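Local coordinates for protein putative metallopeptidase (Corynebacterium diphtheriae, PDB 3QOC) that is probably a metal-dependent aminopeptidase of the creatinase/prolidase type, present here as its N-terminal domain without the peptidase domain that would carry out hydrolysis, at residues S57-T62 against P87-D92. Sequence-based numbering, arbitrary orientation.
Sequences SARIST and PALLSD
L89 lays its branched end against S61, CG standing 3.6 Å from S61 CB, while its CD2 methyl also meets the aliphatic part of R59, 4.0 Å from R59 CG. R59 and L89 pass alongside, pointing opposite ways, one reaching out from the strand and the other from the helix. In R59, CG is anti to the backbone N (chi1 -162°) and the chain then runs extended to NE; its guanidinium meets D92. There NH1 donates to D92 OD2 at 3.0 Å, in a salt bridge received on the carboxylate's anti lone pair. NH2 adds a weak, bent bond to the same D92 OD2 (3.5 Å). Guanidinium and carboxylate are nearly coplanar, 13° apart, although the side chains meet nearly perpendicular. A water accepts from R59 NH1 at 3.1 Å and donates to L89 O, tying the arginine to the helix backbone as well. S61 OG, anti to its backbone N (chi1 175°), is hydrogen-bonded to L80 O of strand 78-81. L89 also touches A49 of strand 49-53 and D92 touches L80, reaching the two strands that flank 58-62. Strand 58-62 and helix 87-91 run in roughly opposite directions, and this contact seats the helix on one face of the mixed sheet in the α/β fold of creatinase/prolidase N-terminal domains.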
loop_
_atom_site.group_PDB
_atom_site.type_symbol
_atom_site.label_atom_id
_atom_site.label_comp_id
_atom_site.label_asym_id
_atom_site.label_seq_id
_atom_site.Cartn_x
_atom_site.Cartn_y
_atom_site.Cartn_z
ATOM N N SER A 57 -5.353 -8.134 4.988
ATOM C CA SER A 57 -6.124 -6.922 4.862
ATOM C C SER A 57 -5.253 -5.890 4.080
ATOM O O SER A 57 -4.035 -6.103 3.859
ATOM C CB SER A 57 -6.478 -6.382 6.232
ATOM O OG SER A 57 -5.272 -5.900 6.830
ATOM N N ALA A 58 -5.901 -4.827 3.651
ATOM C CA ALA A 58 -5.328 -3.808 2.777
ATOM C C ALA A 58 -6.059 -2.486 2.926
ATOM O O ALA A 58 -7.165 -2.466 3.330
ATOM C CB ALA A 58 -5.287 -4.238 1.301
ATOM N N ARG A 59 -5.401 -1.385 2.595
ATOM C CA ARG A 59 -6.043 -0.077 2.591
ATOM C C ARG A 59 -5.405 0.743 1.479
ATOM O O ARG A 59 -4.222 0.636 1.228
ATOM C CB ARG A 59 -5.806 0.582 3.940
ATOM C CG ARG A 59 -6.773 1.717 4.207
ATOM C CD ARG A 59 -6.542 2.285 5.614
ATOM N NE ARG A 59 -7.522 3.299 5.973
ATOM C CZ ARG A 59 -7.339 4.239 6.893
ATOM N NH1 ARG A 59 -6.180 4.316 7.545
ATOM N NH2 ARG A 59 -8.326 5.085 7.189
ATOM N N ILE A 60 -6.203 1.540 0.797
ATOM C CA ILE A 60 -5.774 2.223 -0.371
ATOM C C ILE A 60 -6.091 3.704 -0.208
ATOM O O ILE A 60 -7.013 4.104 0.508
ATOM C CB ILE A 60 -6.397 1.618 -1.616
ATOM C CG1 ILE A 60 -5.650 2.128 -2.838
ATOM C CG2 ILE A 60 -7.914 1.924 -1.699
ATOM C CD1 ILE A 60 -6.032 1.305 -4.168
ATOM N N SER A 61 -5.244 4.552 -0.758
ATOM C CA SER A 61 -5.508 5.972 -0.584
ATOM C C SER A 61 -5.394 6.730 -1.900
ATOM O O SER A 61 -4.582 6.408 -2.713
ATOM C CB SER A 61 -4.488 6.532 0.414
ATOM O OG SER A 61 -4.662 7.926 0.504
ATOM N N THR A 62 -6.186 7.785 -2.062
ATOM C CA THR A 62 -6.105 8.593 -3.272
ATOM C C THR A 62 -6.689 9.989 -2.963
ATOM O O THR A 62 -7.241 10.201 -1.860
ATOM C CB THR A 62 -6.801 7.943 -4.437
ATOM O OG1 THR A 62 -6.433 8.639 -5.636
ATOM C CG2 THR A 62 -8.322 8.002 -4.288
ATOM N N PRO A 87 1.896 9.389 2.960
ATOM C CA PRO A 87 2.029 9.787 4.343
ATOM C C PRO A 87 0.762 9.594 5.136
ATOM O O PRO A 87 0.822 9.234 6.316
ATOM C CB PRO A 87 2.440 11.278 4.256
ATOM C CG PRO A 87 3.210 11.351 2.923
ATOM C CD PRO A 87 2.473 10.405 2.034
ATOM N N ALA A 88 -0.386 9.804 4.489
ATOM C CA ALA A 88 -1.661 9.671 5.216
ATOM C C ALA A 88 -1.967 8.243 5.600
ATOM O O ALA A 88 -2.424 8.016 6.693
ATOM C CB ALA A 88 -2.850 10.331 4.451
ATOM N N LEU A 89 -1.768 7.263 4.719
ATOM C CA LEU A 89 -1.864 5.820 5.144
ATOM C C LEU A 89 -0.915 5.514 6.280
ATOM O O LEU A 89 -1.305 4.901 7.265
ATOM C CB LEU A 89 -1.556 4.803 4.005
ATOM C CG LEU A 89 -2.454 4.701 2.785
ATOM C CD1 LEU A 89 -1.763 3.755 1.712
ATOM C CD2 LEU A 89 -3.870 4.235 3.249
ATOM N N LEU A 90 0.340 5.938 6.158
ATOM C CA LEU A 90 1.347 5.592 7.162
ATOM C C LEU A 90 1.010 6.180 8.527
ATOM O O LEU A 90 1.130 5.513 9.551
ATOM C CB LEU A 90 2.749 6.017 6.696
ATOM C CG LEU A 90 3.959 5.544 7.468
ATOM C CD1 LEU A 90 4.004 4.011 7.564
ATOM C CD2 LEU A 90 5.205 6.069 6.793
ATOM N N SER A 91 0.484 7.395 8.554
ATOM C CA SER A 91 0.244 8.046 9.842
ATOM C C SER A 91 -0.905 7.361 10.588
ATOM O O SER A 91 -1.098 7.547 11.773
ATOM C CB SER A 91 -0.030 9.540 9.618
ATOM O OG SER A 91 -1.194 9.904 10.314
ATOM N N ASP A 92 -1.707 6.602 9.862
ATOM C CA ASP A 92 -2.824 5.860 10.479
ATOM C C ASP A 92 -2.463 4.477 11.088
ATOM O O ASP A 92 -3.307 3.832 11.692
ATOM C CB ASP A 92 -3.975 5.754 9.488
ATOM C CG ASP A 92 -4.935 6.949 9.599
ATOM O OD1 ASP A 92 -4.647 7.928 10.339
ATOM O OD2 ASP A 92 -5.986 6.925 8.950
HETATM O O HOH W 1 -3.461 2.987 7.094
#